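Local coordinates for putative Lipoprotein (Shewanella oneidensis, PDB 3U24), which is of unknown function but binds zinc and calcium ions and, as a putative lipoprotein of the DUF885 family, is probably related to metallopeptidases, at residues 96-106 with 245-255. Residues are numbered along the deposited sequence; the frame is centred on the assembly and turned at random.
Sequences LIDNLLSSMAW and LYEQKFAFDIQ
Trp106 takes Phe252 CE2 over one face of its indole, toward the rim of that ring, 3.4 Å from Trp106 CG. The two ring planes meet obliquely, at 54°. The segments 96-106 and 245-254 run roughly antiparallel. With CG anti to the backbone N (chi1 170°), the indole reaches across to the helix 243-254 and settles as a knob among Leu245, Gln248, Lys249 and Phe252. Its NE1 gives a hydrogen bond of 2.8 Å to Gln248 OE1, which lies near the indole plane; seen from the amide, however, the donor stands above the carbonyl plane instead of on a lone pair. Around the benzo ring, Trp106 CZ2 touches Leu245 CD2, and Trp106 CH2 meets Lys249 CB at 3.8 Å. Phe111, further along the same helix, stacks on Trp106. Phe252 returns the knob, entering between Asn99, Ser102, Ser103 and Trp106, with Ser103 CB in CH-pi contact over its face, 3.8 Å from the ring centroid. At the loop end, Asn99 ND2 donates to Phe252 O (2.8 Å), in the carbonyl plane and on a lone pair. Gln255, the first residue to leave the helix, with positive phi, stacks its amide on that of Asn99, planes 14° apart. An alanine in place of Trp106 would take away the indole and would probably leave a gap beside Phe252 and Gln248 OE1 without this donor. An apolar ring-on-ring centre thus has an N-H bond at each end, and the one from Trp106 probably fixes the rotation of the indole.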
ATOM      1  N   LEU A  96     -15.698   5.247  -8.339  1.00 20.84           N
ATOM      2  CA  LEU A  96     -14.383   5.620  -7.895  1.00 20.42           C
ATOM      3  C   LEU A  96     -14.240   7.145  -7.868  1.00 20.50           C
ATOM      4  O   LEU A  96     -13.720   7.676  -6.904  1.00 20.30           O
ATOM      5  CB  LEU A  96     -13.332   4.999  -8.789  1.00 20.43           C
ATOM      6  CG  LEU A  96     -13.135   3.481  -8.691  1.00 20.83           C
ATOM      7  CD1 LEU A  96     -12.042   3.108  -9.726  1.00 19.59           C
ATOM      8  CD2 LEU A  96     -12.792   2.985  -7.268  1.00 19.93           C
ATOM      9  N   ILE A  97     -14.728   7.845  -8.890  1.00 20.30           N
ATOM     10  CA  ILE A  97     -14.707   9.283  -8.882  1.00 20.57           C
ATOM     11  C   ILE A  97     -15.562   9.878  -7.748  1.00 21.22           C
ATOM     12  O   ILE A  97     -15.102  10.760  -6.997  1.00 20.49           O
ATOM     13  CB  ILE A  97     -15.119   9.869 -10.261  1.00 21.12           C
ATOM     14  CG1 ILE A  97     -14.015   9.596 -11.304  1.00 21.29           C
ATOM     15  CG2 ILE A  97     -15.384  11.351 -10.161  1.00 20.42           C
ATOM     16  CD1 ILE A  97     -14.463   9.828 -12.751  1.00 21.59           C
ATOM     17  N   ASP A  98     -16.798   9.403  -7.601  1.00 22.07           N
ATOM     18  CA  ASP A  98     -17.682   9.909  -6.558  1.00 23.14           C
ATOM     19  C   ASP A  98     -17.049   9.784  -5.150  1.00 22.68           C
ATOM     20  O   ASP A  98     -17.008  10.745  -4.372  1.00 22.38           O
ATOM     21  CB  ASP A  98     -18.975   9.140  -6.594  1.00 25.54           C
ATOM     22  CG  ASP A  98     -20.109   9.852  -5.904  1.00 28.28           C
ATOM     23  OD1 ASP A  98     -20.144  11.090  -5.859  1.00 32.97           O
ATOM     24  OD2 ASP A  98     -21.006   9.163  -5.431  1.00 32.90           O
ATOM     25  N   ASN A  99     -16.564   8.592  -4.848  1.00 21.05           N
ATOM     26  CA  ASN A  99     -15.897   8.316  -3.612  1.00 21.23           C
ATOM     27  C   ASN A  99     -14.615   9.159  -3.406  1.00 20.96           C
ATOM     28  O   ASN A  99     -14.384   9.660  -2.321  1.00 20.46           O
ATOM     29  CB  ASN A  99     -15.522   6.822  -3.522  1.00 20.98           C
ATOM     30  CG  ASN A  99     -14.983   6.461  -2.152  1.00 21.08           C
ATOM     31  OD1 ASN A  99     -15.708   6.527  -1.175  1.00 21.27           O
ATOM     32  ND2 ASN A  99     -13.707   6.138  -2.072  1.00 20.00           N
ATOM     33  N   LEU A 100     -13.776   9.283  -4.431  1.00 20.60           N
ATOM     34  CA  LEU A 100     -12.607  10.133  -4.323  1.00 20.50           C
ATOM     35  C   LEU A 100     -13.029  11.575  -3.979  1.00 21.14           C
ATOM     36  O   LEU A 100     -12.457  12.212  -3.074  1.00 21.15           O
ATOM     37  CB  LEU A 100     -11.810  10.123  -5.626  1.00 20.47           C
ATOM     38  CG  LEU A 100     -10.611  11.066  -5.706  1.00 20.49           C
ATOM     39  CD1 LEU A 100      -9.511  10.527  -4.803  1.00 19.39           C
ATOM     40  CD2 LEU A 100     -10.191  11.191  -7.166  1.00 20.50           C
ATOM     41  N   LEU A 101     -14.034  12.085  -4.685  1.00 21.53           N
ATOM     42  CA  LEU A 101     -14.527  13.425  -4.411  1.00 22.08           C
ATOM     43  C   LEU A 101     -15.035  13.564  -2.956  1.00 22.21           C
ATOM     44  O   LEU A 101     -14.666  14.512  -2.244  1.00 22.06           O
ATOM     45  CB  LEU A 101     -15.581  13.881  -5.458  1.00 22.76           C
ATOM     46  CG  LEU A 101     -15.080  14.120  -6.908  1.00 23.14           C
ATOM     47  CD1 LEU A 101     -16.229  14.401  -7.893  1.00 23.44           C
ATOM     48  CD2 LEU A 101     -14.025  15.223  -6.979  1.00 23.33           C
ATOM     49  N   SER A 102     -15.863  12.645  -2.497  1.00 22.34           N
ATOM     50  CA  SER A 102     -16.385  12.748  -1.146  1.00 22.40           C
ATOM     51  C   SER A 102     -15.257  12.688  -0.140  1.00 21.78           C
ATOM     52  O   SER A 102     -15.269  13.373   0.860  1.00 21.49           O
ATOM     53  CB  SER A 102     -17.418  11.644  -0.846  1.00 22.61           C
ATOM     54  OG  SER A 102     -18.572  11.857  -1.629  1.00 22.98           O
ATOM     55  N   SER A 103     -14.269  11.873  -0.395  1.00 21.91           N
ATOM     56  CA  SER A 103     -13.206  11.750   0.574  1.00 22.51           C
ATOM     57  C   SER A 103     -12.280  12.965   0.590  1.00 21.38           C
ATOM     58  O   SER A 103     -11.771  13.305   1.626  1.00 21.04           O
ATOM     59  CB  SER A 103     -12.432  10.467   0.365  1.00 23.22           C
ATOM     60  OG  SER A 103     -11.626  10.604  -0.765  1.00 25.63           O
HETATM   61  N   MSE A 104     -12.077  13.614  -0.537  1.00 21.77           N
HETATM   62  CA  MSE A 104     -11.359  14.912  -0.560  1.00 22.65           C
HETATM   63  C   MSE A 104     -12.034  15.964   0.311  1.00 22.83           C
HETATM   64  O   MSE A 104     -11.367  16.624   1.129  1.00 22.13           O
HETATM   65  CB  MSE A 104     -11.151  15.457  -1.979  1.00 23.18           C
HETATM   66  CG  MSE A 104     -10.193  14.599  -2.841  1.00 24.07           C
HETATM   67 SE   MSE A 104     -10.272  14.983  -4.779  0.90 25.59          SE
HETATM   68  CE  MSE A 104      -9.726  16.855  -4.654  1.00 23.66           C
ATOM     69  N   ALA A 105     -13.343  16.124   0.142  1.00 22.49           N
ATOM     70  CA  ALA A 105     -14.106  17.086   0.909  1.00 22.40           C
ATOM     71  C   ALA A 105     -13.994  16.780   2.403  1.00 22.65           C
ATOM     72  O   ALA A 105     -13.781  17.676   3.227  1.00 22.50           O
ATOM     73  CB  ALA A 105     -15.567  17.111   0.468  1.00 21.97           C
ATOM     74  N   TRP A 106     -14.165  15.508   2.726  1.00 22.90           N
ATOM     75  CA  TRP A 106     -14.161  15.055   4.088  1.00 23.10           C
ATOM     76  C   TRP A 106     -12.808  15.227   4.727  1.00 23.47           C
ATOM     77  O   TRP A 106     -12.763  15.586   5.874  1.00 21.90           O
ATOM     78  CB  TRP A 106     -14.611  13.605   4.153  1.00 22.77           C
ATOM     79  CG  TRP A 106     -14.427  12.924   5.494  1.00 23.40           C
ATOM     80  CD1 TRP A 106     -15.322  12.882   6.572  1.00 23.58           C
ATOM     81  CD2 TRP A 106     -13.256  12.158   5.938  1.00 22.61           C
ATOM     82  NE1 TRP A 106     -14.791  12.148   7.599  1.00 23.79           N
ATOM     83  CE2 TRP A 106     -13.574  11.664   7.268  1.00 23.39           C
ATOM     84  CE3 TRP A 106     -12.055  11.775   5.343  1.00 23.45           C
ATOM     85  CZ2 TRP A 106     -12.684  10.864   7.990  1.00 24.12           C
ATOM     86  CZ3 TRP A 106     -11.149  10.963   6.078  1.00 23.94           C
ATOM     87  CH2 TRP A 106     -11.458  10.532   7.379  1.00 23.37           C
ATOM     88  N   LEU A 245     -14.167   8.879  13.165  1.00 25.05           N
ATOM     89  CA  LEU A 245     -13.252   9.137  12.056  1.00 24.05           C
ATOM     90  C   LEU A 245     -12.736   7.839  11.418  1.00 22.79           C
ATOM     91  O   LEU A 245     -12.529   7.787  10.204  1.00 21.55           O
ATOM     92  CB  LEU A 245     -12.102  10.045  12.474  1.00 23.28           C
ATOM     93  CG  LEU A 245     -12.479  11.485  12.850  1.00 23.69           C
ATOM     94  CD1 LEU A 245     -11.262  12.224  13.416  1.00 22.85           C
ATOM     95  CD2 LEU A 245     -13.066  12.250  11.664  1.00 23.10           C
ATOM     96  N   TYR A 246     -12.587   6.797  12.232  1.00 22.04           N
ATOM     97  CA  TYR A 246     -11.991   5.561  11.766  1.00 21.29           C
ATOM     98  C   TYR A 246     -12.960   4.888  10.819  1.00 21.31           C
ATOM     99  O   TYR A 246     -12.582   4.531   9.710  1.00 20.76           O
ATOM    100  CB  TYR A 246     -11.610   4.645  12.922  1.00 21.00           C
ATOM    101  CG  TYR A 246     -10.751   3.470  12.506  1.00 20.21           C
ATOM    102  CD1 TYR A 246     -11.337   2.307  12.048  1.00 20.33           C
ATOM    103  CD2 TYR A 246      -9.377   3.521  12.597  1.00 19.93           C
ATOM    104  CE1 TYR A 246     -10.597   1.214  11.669  1.00 19.94           C
ATOM    105  CE2 TYR A 246      -8.606   2.448  12.218  1.00 20.03           C
ATOM    106  CZ  TYR A 246      -9.240   1.276  11.751  1.00 20.42           C
ATOM    107  OH  TYR A 246      -8.526   0.162  11.369  1.00 20.13           O
ATOM    108  N   GLU A 247     -14.213   4.775  11.220  1.00 21.84           N
ATOM    109  CA  GLU A 247     -15.236   4.230  10.345  1.00 22.09           C
ATOM    110  C   GLU A 247     -15.397   5.022   9.044  1.00 23.07           C
ATOM    111  O   GLU A 247     -15.546   4.419   7.974  1.00 22.33           O
ATOM    112  CB  GLU A 247     -16.572   4.170  11.054  1.00 22.62           C
ATOM    113  CG  GLU A 247     -16.642   3.146  12.197  1.00 23.11           C
ATOM    114  CD  GLU A 247     -16.717   1.703  11.706  1.00 23.65           C
ATOM    115  OE1 GLU A 247     -16.711   1.453  10.463  1.00 22.77           O
ATOM    116  OE2 GLU A 247     -16.749   0.790  12.560  1.00 24.05           O
ATOM    117  N   GLN A 248     -15.377   6.356   9.115  1.00 24.02           N
ATOM    118  CA  GLN A 248     -15.532   7.156   7.905  1.00 24.58           C
ATOM    119  C   GLN A 248     -14.298   6.898   7.028  1.00 23.39           C
ATOM    120  O   GLN A 248     -14.443   6.672   5.814  1.00 23.82           O
ATOM    121  CB  GLN A 248     -15.745   8.674   8.184  1.00 27.54           C
ATOM    122  CG  GLN A 248     -17.082   9.037   8.831  1.00 31.42           C
ATOM    123  CD  GLN A 248     -17.228  10.471   9.474  1.00 35.18           C
ATOM    124  OE1 GLN A 248     -16.258  11.162   9.810  1.00 37.72           O
ATOM    125  NE2 GLN A 248     -18.482  10.874   9.689  1.00 37.80           N
ATOM    126  N   LYS A 249     -13.090   6.904   7.609  1.00 21.96           N
ATOM    127  CA  LYS A 249     -11.877   6.681   6.803  1.00 21.51           C
ATOM    128  C   LYS A 249     -11.871   5.285   6.163  1.00 20.48           C
ATOM    129  O   LYS A 249     -11.474   5.120   5.016  1.00 19.24           O
ATOM    130  CB  LYS A 249     -10.601   6.881   7.625  1.00 21.93           C
ATOM    131  CG  LYS A 249      -9.299   6.888   6.810  1.00 22.33           C
ATOM    132  CD  LYS A 249      -8.128   7.426   7.662  1.00 23.21           C
ATOM    133  CE  LYS A 249      -6.870   7.806   6.879  1.00 23.37           C
ATOM    134  NZ  LYS A 249      -6.268   6.676   6.165  1.00 24.54           N
ATOM    135  N   PHE A 250     -12.281   4.305   6.948  1.00 20.54           N
ATOM    136  CA  PHE A 250     -12.389   2.929   6.509  1.00 20.83           C
ATOM    137  C   PHE A 250     -13.362   2.869   5.349  1.00 20.65           C
ATOM    138  O   PHE A 250     -13.013   2.297   4.338  1.00 20.79           O
ATOM    139  CB  PHE A 250     -12.816   2.042   7.678  1.00 21.09           C
ATOM    140  CG  PHE A 250     -12.948   0.583   7.355  1.00 21.11           C
ATOM    141  CD1 PHE A 250     -11.861  -0.249   7.402  1.00 20.86           C
ATOM    142  CD2 PHE A 250     -14.198   0.030   7.062  1.00 21.29           C
ATOM    143  CE1 PHE A 250     -11.997  -1.613   7.121  1.00 21.00           C
ATOM    144  CE2 PHE A 250     -14.336  -1.319   6.781  1.00 21.08           C
ATOM    145  CZ  PHE A 250     -13.232  -2.136   6.778  1.00 21.03           C
ATOM    146  N   ALA A 251     -14.519   3.523   5.429  1.00 20.72           N
ATOM    147  CA  ALA A 251     -15.457   3.501   4.281  1.00 20.79           C
ATOM    148  C   ALA A 251     -14.834   4.125   3.025  1.00 21.39           C
ATOM    149  O   ALA A 251     -14.947   3.539   1.956  1.00 21.23           O
ATOM    150  CB  ALA A 251     -16.782   4.158   4.617  1.00 20.47           C
ATOM    151  N   PHE A 252     -14.128   5.264   3.144  1.00 21.22           N
ATOM    152  CA  PHE A 252     -13.570   5.937   1.970  1.00 21.88           C
ATOM    153  C   PHE A 252     -12.362   5.204   1.368  1.00 22.49           C
ATOM    154  O   PHE A 252     -12.267   5.075   0.137  1.00 21.48           O
ATOM    155  CB  PHE A 252     -13.128   7.397   2.262  1.00 22.14           C
ATOM    156  CG  PHE A 252     -14.255   8.367   2.435  1.00 22.22           C
ATOM    157  CD1 PHE A 252     -15.275   8.455   1.485  1.00 22.87           C
ATOM    158  CD2 PHE A 252     -14.285   9.226   3.519  1.00 22.46           C
ATOM    159  CE1 PHE A 252     -16.301   9.350   1.630  1.00 22.89           C
ATOM    160  CE2 PHE A 252     -15.315  10.138   3.680  1.00 22.46           C
ATOM    161  CZ  PHE A 252     -16.335  10.189   2.735  1.00 23.07           C
ATOM    162  N   ASP A 253     -11.461   4.707   2.213  1.00 23.38           N
ATOM    163  CA  ASP A 253     -10.231   4.076   1.747  1.00 24.14           C
ATOM    164  C   ASP A 253     -10.474   2.650   1.254  1.00 25.23           C
ATOM    165  O   ASP A 253      -9.945   2.261   0.214  1.00 26.27           O
ATOM    166  CB  ASP A 253      -9.185   4.005   2.881  1.00 26.36           C
ATOM    167  CG  ASP A 253      -8.612   5.366   3.272  1.00 29.38           C
ATOM    168  OD1 ASP A 253      -8.942   6.378   2.606  1.00 31.44           O
ATOM    169  OD2 ASP A 253      -7.788   5.416   4.240  1.00 32.60           O
ATOM    170  N   ILE A 254     -11.227   1.844   2.018  1.00 24.21           N
ATOM    171  CA  ILE A 254     -11.363   0.405   1.734  1.00 23.65           C
ATOM    172  C   ILE A 254     -12.598   0.116   0.872  1.00 25.02           C
ATOM    173  O   ILE A 254     -12.574  -0.714  -0.013  1.00 26.83           O
ATOM    174  CB  ILE A 254     -11.482  -0.346   3.055  1.00 23.29           C
ATOM    175  CG1 ILE A 254     -10.258  -0.063   3.950  1.00 23.08           C
ATOM    176  CG2 ILE A 254     -11.636  -1.845   2.856  1.00 22.61           C
ATOM    177  CD1 ILE A 254      -8.896  -0.478   3.398  1.00 22.38           C
ATOM    178  N   GLN A 255     -13.670   0.849   1.121  1.00 24.99           N
ATOM    179  CA  GLN A 255     -14.915   0.686   0.417  1.00 26.19           C
ATOM    180  C   GLN A 255     -15.426  -0.725   0.547  1.00 24.75           C
ATOM    181  O   GLN A 255     -15.952  -1.303  -0.391  1.00 25.88           O
ATOM    182  CB  GLN A 255     -14.801   1.125  -1.055  1.00 27.56           C
ATOM    183  CG  GLN A 255     -14.483   2.587  -1.256  1.00 29.19           C
ATOM    184  CD  GLN A 255     -14.546   3.004  -2.715  1.00 31.60           C
ATOM    185  OE1 GLN A 255     -13.495   3.147  -3.379  1.00 37.34           O
ATOM    186  NE2 GLN A 255     -15.736   3.224  -3.210  1.00 29.40           N
TER